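Nuclease NucT (Helicobacter pylori, PDB 6EHI) is a nuclease by name, carries a PLD-like domain with an alpha/beta fold round a mixed sheet, and occurs here as two chains. Local coordinates at residues 9-12 against 13-16; 39-43 against 44-48; 62-66 against 67-71; 94-98 against 99-103. The protein carries 1 engineered substitution. All coordinates share one frame; numbering follows the deposited sequence.

Interaction 1 (9-12 against 13-16); sequences LFVL and PYEQ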
# COMPACT_ATOMS: atom_id res chain seq x y z
N LEU A 9 10.92 -7.07 -3.46
CA LEU A 9 10.60 -5.88 -2.65
C LEU A 9 11.48 -4.72 -2.94
O LEU A 9 12.73 -4.79 -2.91
CB LEU A 9 10.67 -6.22 -1.17
CG LEU A 9 10.44 -5.10 -0.14
CD1 LEU A 9 8.97 -4.62 -0.20
CD2 LEU A 9 10.81 -5.65 1.21
N PHE A 10 10.85 -3.56 -3.13
CA PHE A 10 11.55 -2.32 -3.19
C PHE A 10 11.13 -1.43 -2.02
O PHE A 10 9.98 -1.16 -1.79
CB PHE A 10 11.28 -1.59 -4.49
CG PHE A 10 11.58 -2.39 -5.73
CD1 PHE A 10 10.61 -3.23 -6.25
CD2 PHE A 10 12.84 -2.36 -6.33
CE1 PHE A 10 10.89 -4.01 -7.35
CE2 PHE A 10 13.13 -3.14 -7.44
CZ PHE A 10 12.14 -3.95 -7.93
N VAL A 11 12.14 -0.91 -1.33
CA VAL A 11 11.87 -0.05 -0.21
C VAL A 11 12.29 1.36 -0.65
O VAL A 11 13.49 1.65 -0.91
CB VAL A 11 12.54 -0.45 1.13
CG1 VAL A 11 12.20 0.60 2.19
CG2 VAL A 11 12.24 -1.94 1.52
N LEU A 12 11.31 2.24 -0.68
CA LEU A 12 11.52 3.61 -1.08
C LEU A 12 11.72 4.53 0.14
O LEU A 12 11.20 4.24 1.20
CB LEU A 12 10.32 4.09 -1.93
CG LEU A 12 10.18 3.46 -3.29
CD1 LEU A 12 9.56 2.06 -3.13
CD2 LEU A 12 9.40 4.31 -4.25
N PRO A 13 12.54 5.60 0.04
CA PRO A 13 13.14 6.12 -1.19
C PRO A 13 14.44 5.44 -1.63
O PRO A 13 14.93 5.70 -2.71
CB PRO A 13 13.43 7.58 -0.81
CG PRO A 13 13.75 7.49 0.66
CD PRO A 13 12.86 6.44 1.22
N TYR A 14 15.01 4.62 -0.76
CA TYR A 14 16.32 4.00 -1.05
C TYR A 14 16.42 3.40 -2.45
O TYR A 14 17.40 3.61 -3.16
CB TYR A 14 16.65 2.94 -0.03
CG TYR A 14 16.44 3.43 1.40
CD1 TYR A 14 17.29 4.39 2.00
CD2 TYR A 14 15.34 3.03 2.12
CE1 TYR A 14 17.04 4.85 3.30
CE2 TYR A 14 15.11 3.48 3.40
CZ TYR A 14 15.93 4.41 3.98
OH TYR A 14 15.68 4.78 5.27
N GLU A 15 15.37 2.66 -2.86
CA GLU A 15 15.31 1.99 -4.08
C GLU A 15 14.20 2.60 -5.02
O GLU A 15 13.69 1.89 -5.85
CB GLU A 15 15.07 0.51 -3.84
CG GLU A 15 16.02 -0.25 -2.91
CD GLU A 15 15.64 -1.71 -2.71
OE1 GLU A 15 14.65 -1.99 -1.98
OE2 GLU A 15 16.38 -2.59 -3.25
N GLN A 16 14.02 3.92 -4.96
CA GLN A 16 12.91 4.59 -5.70
C GLN A 16 13.12 4.48 -7.20
O GLN A 16 12.19 4.25 -7.93
CB GLN A 16 12.71 6.00 -5.23
CG GLN A 16 13.89 6.91 -5.59
CD GLN A 16 13.89 8.19 -4.83
OE1 GLN A 16 13.05 8.45 -3.97
NE2 GLN A 16 14.89 9.00 -5.10
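Glu15 holds CG beside its backbone N (chi1 -54°) and continues extended past it (chi2 178°), which carries the carboxylate back along the chain to Val11. This is the loop that leads from strand 7-12 into helix 16-28: the strand, outermost in the sheet of this chain, ends at a cis peptide bond between Leu12 and Pro13. A type I beta turn from Pro13 to Gln16 follows, closed by Gln16 N on Pro13 O at 3.0 Å, with Glu15 at the N-cap position of helix 16-28. Two bonds grip Val11. Glu15 OE1 takes the hydrogen of Val11 N at 2.8 Å, nearly straight (164°) and on the anti side of the carboxylate, while Glu15 N gives to Val11 O at 2.9 Å. Phe10 and Leu12, in contrast, form their backbone bonds with strand 134-139. The second oxygen of the carboxylate, OE2, makes a salt bridge to Lys147 of the second subunit, on whose Tyr151 the ring of Tyr14 stacks. Leu12 reaches the start of the helix with CD2, 3.8 Å from Gln16 CB. Alongside the turn, Val11 CG1 lies in the plane of the Tyr14 ring at its edge, 4.0 Å from CD2.

Interaction 2 (39-43 against 44-48); sequences YSFTH and RDIAR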
# COMPACT_ATOMS: atom_id res chain seq x y z
N TYR A 39 -5.41 4.53 -6.49
CA TYR A 39 -5.99 5.62 -5.74
C TYR A 39 -5.69 6.96 -6.40
O TYR A 39 -6.62 7.68 -6.83
CB TYR A 39 -5.51 5.62 -4.24
CG TYR A 39 -6.02 6.81 -3.51
CD1 TYR A 39 -7.34 6.83 -3.03
CD2 TYR A 39 -5.22 7.97 -3.36
CE1 TYR A 39 -7.85 7.94 -2.41
CE2 TYR A 39 -5.75 9.09 -2.76
CZ TYR A 39 -7.10 9.05 -2.32
OH TYR A 39 -7.67 10.13 -1.65
N SER A 40 -4.38 7.32 -6.49
CA SER A 40 -3.97 8.57 -7.13
C SER A 40 -2.92 8.24 -8.18
O SER A 40 -1.99 7.48 -7.90
CB SER A 40 -3.40 9.56 -6.09
OG SER A 40 -2.62 10.59 -6.69
N PHE A 41 -3.05 8.83 -9.37
CA PHE A 41 -2.20 8.52 -10.47
C PHE A 41 -2.02 9.83 -11.27
O PHE A 41 -2.84 10.23 -12.08
CB PHE A 41 -2.82 7.39 -11.30
CG PHE A 41 -2.10 6.99 -12.53
CD1 PHE A 41 -0.81 7.49 -12.87
CD2 PHE A 41 -2.73 6.19 -13.44
CE1 PHE A 41 -0.18 7.12 -14.04
CE2 PHE A 41 -2.14 5.81 -14.66
CZ PHE A 41 -0.80 6.22 -14.94
N THR A 42 -0.90 10.47 -10.99
CA THR A 42 -0.55 11.75 -11.58
C THR A 42 0.78 11.71 -12.35
O THR A 42 1.09 12.63 -13.07
CB THR A 42 -0.49 12.85 -10.50
OG1 THR A 42 0.55 12.49 -9.58
CG2 THR A 42 -1.84 13.06 -9.75
N HIS A 43 1.54 10.64 -12.22
CA HIS A 43 2.87 10.49 -12.77
C HIS A 43 2.79 10.30 -14.27
O HIS A 43 2.49 9.18 -14.80
CB HIS A 43 3.54 9.29 -12.08
CG HIS A 43 5.01 9.30 -12.23
ND1 HIS A 43 5.65 9.53 -13.43
CD2 HIS A 43 5.99 9.22 -11.30
CE1 HIS A 43 6.97 9.50 -13.23
NE2 HIS A 43 7.19 9.28 -11.96
N ARG A 44 3.15 11.36 -15.00
CA ARG A 44 3.07 11.37 -16.46
C ARG A 44 3.94 10.36 -17.22
O ARG A 44 3.59 9.95 -18.33
CB ARG A 44 3.30 12.81 -17.00
CG ARG A 44 2.08 13.69 -16.72
CD ARG A 44 2.21 15.16 -17.13
NE ARG A 44 2.02 15.39 -18.58
CZ ARG A 44 2.96 15.74 -19.49
NH1 ARG A 44 4.28 15.89 -19.20
NH2 ARG A 44 2.58 15.91 -20.76
N ASP A 45 5.08 10.00 -16.66
CA ASP A 45 5.90 9.00 -17.31
C ASP A 45 5.25 7.64 -17.24
O ASP A 45 5.31 6.89 -18.22
CB ASP A 45 7.35 8.93 -16.79
CG ASP A 45 8.15 10.26 -17.03
OD1 ASP A 45 7.83 11.03 -17.96
OD2 ASP A 45 9.08 10.51 -16.26
N ILE A 46 4.57 7.31 -16.13
CA ILE A 46 3.89 6.02 -16.09
C ILE A 46 2.70 6.02 -17.08
O ILE A 46 2.42 4.98 -17.65
CB ILE A 46 3.36 5.71 -14.66
CG1 ILE A 46 4.53 5.62 -13.65
CG2 ILE A 46 2.68 4.35 -14.63
CD1 ILE A 46 4.18 5.58 -12.20
N ALA A 47 1.99 7.11 -17.18
CA ALA A 47 0.89 7.23 -18.15
C ALA A 47 1.44 7.02 -19.58
O ALA A 47 0.81 6.37 -20.40
CB ALA A 47 0.16 8.54 -18.04
N ARG A 48 2.58 7.62 -19.87
CA ARG A 48 3.15 7.47 -21.24
C ARG A 48 3.48 6.02 -21.47
O ARG A 48 3.29 5.54 -22.54
CB ARG A 48 4.34 8.43 -21.47
CG ARG A 48 3.83 9.81 -21.81
CD ARG A 48 4.93 10.70 -22.39
NE ARG A 48 5.70 11.26 -21.28
CZ ARG A 48 5.33 12.34 -20.59
NH1 ARG A 48 4.19 12.97 -20.89
NH2 ARG A 48 6.07 12.75 -19.56
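Ile46 sits against both His43 and Phe41, and this buried side of the contact is closely packed. Its CG1 stands over one face of the His43 imidazole, 4.3 Å from the ring centroid in a CH-pi contact, and CD1 comes within 3.8 Å of His43 CB. Phe41 meets the helix from another direction. Because its CG is anti to the backbone N (chi1 177°), the ring extends to the first turn, where CE1 lies 3.9 Å from Ile46 CB and Ala47 N comes in at the ring edge. Trp124 packs edge-to-face with the same ring, and Leu20 and Ile24 of helix 16-28 lie against Ile46. The arrangement is a helix N-terminus with His43 as its N-cap, where the loop after strand 33-38 enters helix 44-54 of the PLD-like domain. His43 O receives Ala47 N at 3.2 Å in a fairly straight bond and Ile46 N in a weak, bent one. The capping bond from Asp45 N to His43 ND1, 3.3 Å long, is also weak. The outer side is looser and more polar. Here Asp45 and Arg44 are exposed, and Arg48 NH2 forms a salt bridge with Asp45 OD1 at 2.9 Å. The Arg48 guanidinium turns its edge to a face of the Arg44 guanidinium, with NH1 3.1 Å above that plane.

Interaction 3 (62-66 against 67-71); sequences IIYDY and ESNHN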
# COMPACT_ATOMS: atom_id res chain seq x y z
N ILE A 62 -8.08 0.56 -16.20
CA ILE A 62 -7.64 1.35 -15.04
C ILE A 62 -8.82 1.75 -14.22
O ILE A 62 -9.68 2.43 -14.76
CB ILE A 62 -6.90 2.59 -15.52
CG1 ILE A 62 -5.89 2.22 -16.62
CG2 ILE A 62 -6.18 3.27 -14.33
CD1 ILE A 62 -5.11 3.40 -17.13
N ILE A 63 -8.95 1.26 -12.98
CA ILE A 63 -9.95 1.72 -11.98
C ILE A 63 -9.29 2.79 -11.12
O ILE A 63 -8.27 2.49 -10.47
CB ILE A 63 -10.44 0.55 -11.09
CG1 ILE A 63 -10.90 -0.63 -11.96
CG2 ILE A 63 -11.42 1.08 -10.10
CD1 ILE A 63 -11.29 -1.92 -11.23
N TYR A 64 -9.76 4.04 -11.18
CA TYR A 64 -9.31 5.14 -10.32
C TYR A 64 -10.23 5.38 -9.13
O TYR A 64 -11.51 5.28 -9.25
CB TYR A 64 -9.31 6.39 -11.13
CG TYR A 64 -8.35 6.58 -12.28
CD1 TYR A 64 -8.53 5.95 -13.56
CD2 TYR A 64 -7.16 7.34 -12.09
CE1 TYR A 64 -7.67 6.19 -14.61
CE2 TYR A 64 -6.29 7.53 -13.13
CZ TYR A 64 -6.53 6.96 -14.38
OH TYR A 64 -5.64 7.13 -15.42
N ASP A 65 -9.71 5.79 -7.98
CA ASP A 65 -10.60 6.30 -6.91
C ASP A 65 -11.55 7.44 -7.42
O ASP A 65 -11.08 8.38 -8.10
CB ASP A 65 -9.83 6.76 -5.68
CG ASP A 65 -10.70 7.44 -4.63
OD1 ASP A 65 -11.39 6.71 -3.95
OD2 ASP A 65 -10.68 8.72 -4.50
N TYR A 66 -12.82 7.33 -7.05
CA TYR A 66 -13.84 8.27 -7.56
C TYR A 66 -13.58 9.69 -7.05
O TYR A 66 -13.36 10.60 -7.83
CB TYR A 66 -15.27 7.77 -7.13
CG TYR A 66 -16.34 8.71 -7.63
CD1 TYR A 66 -16.61 9.90 -6.96
CD2 TYR A 66 -16.96 8.47 -8.83
CE1 TYR A 66 -17.56 10.77 -7.48
CE2 TYR A 66 -17.90 9.32 -9.35
CZ TYR A 66 -18.16 10.48 -8.69
OH TYR A 66 -19.10 11.35 -9.21
N GLU A 67 -13.50 9.89 -5.77
CA GLU A 67 -13.33 11.31 -5.28
C GLU A 67 -12.01 11.95 -5.76
O GLU A 67 -11.95 13.13 -6.08
CB GLU A 67 -13.42 11.39 -3.79
CG GLU A 67 -14.81 11.11 -3.22
CD GLU A 67 -15.91 12.07 -3.71
OE1 GLU A 67 -15.60 13.25 -4.01
OE2 GLU A 67 -17.11 11.62 -3.82
N SER A 68 -10.95 11.18 -5.85
CA SER A 68 -9.66 11.71 -6.18
C SER A 68 -9.55 12.05 -7.65
O SER A 68 -8.65 12.80 -8.07
CB SER A 68 -8.57 10.72 -5.70
OG SER A 68 -7.30 11.16 -6.05
N ASN A 69 -10.44 11.48 -8.49
CA ASN A 69 -10.18 11.47 -9.94
C ASN A 69 -11.30 11.99 -10.82
O ASN A 69 -11.06 12.22 -12.03
CB ASN A 69 -9.73 10.04 -10.41
CG ASN A 69 -8.37 9.68 -9.85
OD1 ASN A 69 -7.33 10.19 -10.34
ND2 ASN A 69 -8.35 8.84 -8.80
N HIS A 70 -12.47 12.13 -10.22
CA HIS A 70 -13.68 12.41 -11.07
C HIS A 70 -13.59 13.81 -11.65
O HIS A 70 -14.08 14.08 -12.76
CB HIS A 70 -14.96 12.17 -10.29
CG HIS A 70 -15.38 13.29 -9.41
ND1 HIS A 70 -14.94 13.43 -8.10
CD2 HIS A 70 -16.29 14.28 -9.61
CE1 HIS A 70 -15.48 14.52 -7.57
NE2 HIS A 70 -16.31 15.04 -8.46
N ASN A 71 -12.91 14.70 -10.94
CA ASN A 71 -12.72 16.09 -11.39
C ASN A 71 -11.37 16.68 -10.95
O ASN A 71 -11.27 17.48 -10.01
CB ASN A 71 -13.94 16.94 -10.94
CG ASN A 71 -13.97 18.31 -11.59
OD1 ASN A 71 -13.99 18.42 -12.83
ND2 ASN A 71 -13.95 19.36 -10.77
O HOH W 1 -13.92 7.73 -3.84
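Tyr66 overlaps His70 in an offset stack, with ring centroids 4.8 Å apart and planes only 10° from parallel. His70 CB lies over the tyrosine face, and ND1 turns inward to Tyr66 O at 3.3 Å, a bond in the imidazole plane that fixes the rotation of the ring. Tyr66 O is gripped three times, also receiving His70 N at 3.0 Å and Asn69 N at 3.1 Å. Asp65 is the N-cap of the short helix 66-69. With CG anti to the backbone N (chi1 173°), the carboxylate swings forward to the helix start, where OD2 caps Ser68 N at 2.8 Å, while a water links OD1 to Glu67 N. Asn69 folds back on the strand end: ND2, in its amide plane, meets a lone pair of Asp65 O at 2.9 Å, and OD1 approaches Tyr64 CD2 to 3.3 Å, although Asn69 OD1 is hydrogen-bonded to Ser75 OG. The hydroxyl of Tyr64 is bonded to Thr76. The turn thus ends strand 59-65, which lies between strands 33-38 and 86-91. Tyr66 and Asn69 rest on Leu90 of strand 86-91, Tyr64 packs on helix 77-80, and Ile63 faces helix 142-158.

Interaction 4 (94-98 against 99-103); sequences LKAKN and GNYYG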
# COMPACT_ATOMS: atom_id res chain seq x y z
N LEU A 94 -17.36 1.78 0.12
CA LEU A 94 -18.65 1.41 0.74
C LEU A 94 -19.15 2.50 1.65
O LEU A 94 -18.43 3.34 2.16
CB LEU A 94 -18.52 0.06 1.51
CG LEU A 94 -17.98 -1.19 0.78
CD1 LEU A 94 -17.99 -2.46 1.57
CD2 LEU A 94 -18.69 -1.54 -0.52
N LYS A 95 -20.48 2.54 1.86
CA LYS A 95 -21.01 3.45 2.86
C LYS A 95 -20.63 3.04 4.32
O LYS A 95 -20.72 1.88 4.72
CB LYS A 95 -22.53 3.55 2.74
CG LYS A 95 -23.15 4.72 3.55
CD LYS A 95 -24.69 4.62 3.61
CE LYS A 95 -25.30 5.79 4.40
NZ LYS A 95 -25.53 6.93 3.46
N ALA A 96 -20.20 4.02 5.08
CA ALA A 96 -19.75 3.79 6.44
C ALA A 96 -20.95 3.34 7.27
O ALA A 96 -22.05 3.89 7.09
CB ALA A 96 -19.16 5.07 6.98
N LYS A 97 -20.74 2.38 8.19
CA LYS A 97 -21.88 1.82 8.97
C LYS A 97 -22.57 2.89 9.81
O LYS A 97 -23.79 2.88 9.98
CB LYS A 97 -21.47 0.66 9.90
CG LYS A 97 -20.95 -0.55 9.17
CD LYS A 97 -20.48 -1.61 10.14
CE LYS A 97 -19.03 -2.04 9.90
NZ LYS A 97 -18.40 -2.52 11.17
N ASN A 98 -21.80 3.84 10.34
CA ASN A 98 -22.40 4.81 11.26
C ASN A 98 -22.20 6.26 10.76
O ASN A 98 -22.29 7.22 11.53
CB ASN A 98 -21.84 4.61 12.70
CG ASN A 98 -22.24 3.28 13.35
OD1 ASN A 98 -23.40 2.84 13.31
ND2 ASN A 98 -21.27 2.67 14.02
N GLY A 99 -21.95 6.44 9.48
CA GLY A 99 -21.67 7.75 8.92
C GLY A 99 -22.35 7.94 7.59
O GLY A 99 -22.73 6.98 6.93
N ASN A 100 -22.50 9.20 7.19
CA ASN A 100 -23.03 9.52 5.90
C ASN A 100 -21.90 9.87 4.94
O ASN A 100 -21.92 10.86 4.26
CB ASN A 100 -24.09 10.63 6.02
CG ASN A 100 -25.15 10.32 7.10
OD1 ASN A 100 -25.47 9.14 7.38
ND2 ASN A 100 -25.68 11.36 7.73
N TYR A 101 -20.94 8.98 4.84
CA TYR A 101 -19.88 9.12 3.86
C TYR A 101 -19.53 7.75 3.30
O TYR A 101 -19.95 6.71 3.82
CB TYR A 101 -18.64 9.84 4.49
CG TYR A 101 -17.93 9.01 5.58
CD1 TYR A 101 -18.36 9.04 6.88
CD2 TYR A 101 -16.86 8.14 5.25
CE1 TYR A 101 -17.73 8.27 7.85
CE2 TYR A 101 -16.21 7.39 6.22
CZ TYR A 101 -16.66 7.45 7.53
OH TYR A 101 -16.07 6.69 8.52
N TYR A 102 -18.82 7.78 2.17
CA TYR A 102 -18.32 6.52 1.58
C TYR A 102 -16.76 6.41 1.70
O TYR A 102 -16.08 7.41 1.77
CB TYR A 102 -18.67 6.43 0.09
CG TYR A 102 -20.17 6.25 -0.16
CD1 TYR A 102 -20.99 7.38 -0.23
CD2 TYR A 102 -20.74 5.01 -0.33
CE1 TYR A 102 -22.35 7.25 -0.48
CE2 TYR A 102 -22.10 4.87 -0.57
CZ TYR A 102 -22.89 5.99 -0.65
OH TYR A 102 -24.27 5.86 -0.91
N GLY A 103 -16.31 5.15 1.68
CA GLY A 103 -14.91 4.82 1.57
C GLY A 103 -14.28 5.26 0.26
O GLY A 103 -14.89 5.85 -0.64
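Lys95 and Tyr102 form a single antiparallel bridge as a non-hydrogen-bonded pair, their CA atoms 4.3 Å apart, and segments 94-98 and 99-103 run at 158° to each other. Backbone bonds flank the pair on both sides: Gly103 N gives to Leu94 O at 2.8 Å, and Ala96 N to Tyr101 O at 3.0 Å, both nearly straight. Between them, Tyr102 CA makes a CA-H...O contact to Leu94 O and Lys95 CA a longer one to Tyr101 O. At the far end the chain reverses through a type I beta turn from Ala96 to Gly99, whose closing bond, from Gly99 N to Ala96 O, is long and weak. The result is a hairpin-like loop between strands 86-91 and 108-112, its centre about 24 Å from the centre of the chain, that extends to the second subunit. Ala96 and Tyr101 share one face of the loop. The Ala96 methyl, CB, sits over the tyrosine ring, 3.7 Å from its centroid in a CH-pi contact. Tyr101 CG lies between its own backbone N and carbonyl carbon (chi1 67°), which folds the ring back over the alanine, and its hydroxyl is hydrogen-bonded to Asn127 of the second subunit. On the other face only the start of the Lys95 chain meets Tyr102: CB is 3.6 Å from CE2 and CG stands above the ring toward its rim, while the rest runs on toward Gly99 O. Leu94 uses its backbone to bond to the second subunit and packs on Pro13 of that chain.

Overall arrangement
The four contacts follow one another along the chain, and none nests within or crosses another. Interaction 1 links strand 7-12 to helix 16-28, interaction 2 leads from strand 33-38 into helix 44-54, and interaction 3 ends strand 59-65 in a short helix. Interaction 4 folds the middle of the loop between strands 86-91 and 108-112 back on itself. Interactions 2 and 3, with centres about 12 Å apart, touch directly: Asn69 ND2 probably bonds to Tyr39 O, and Phe41 packs on Tyr64. Interactions 1 and 4 lie about 34 Å apart between centres within one chain, yet both reach the second subunit, so each lies at the interface between the two chains.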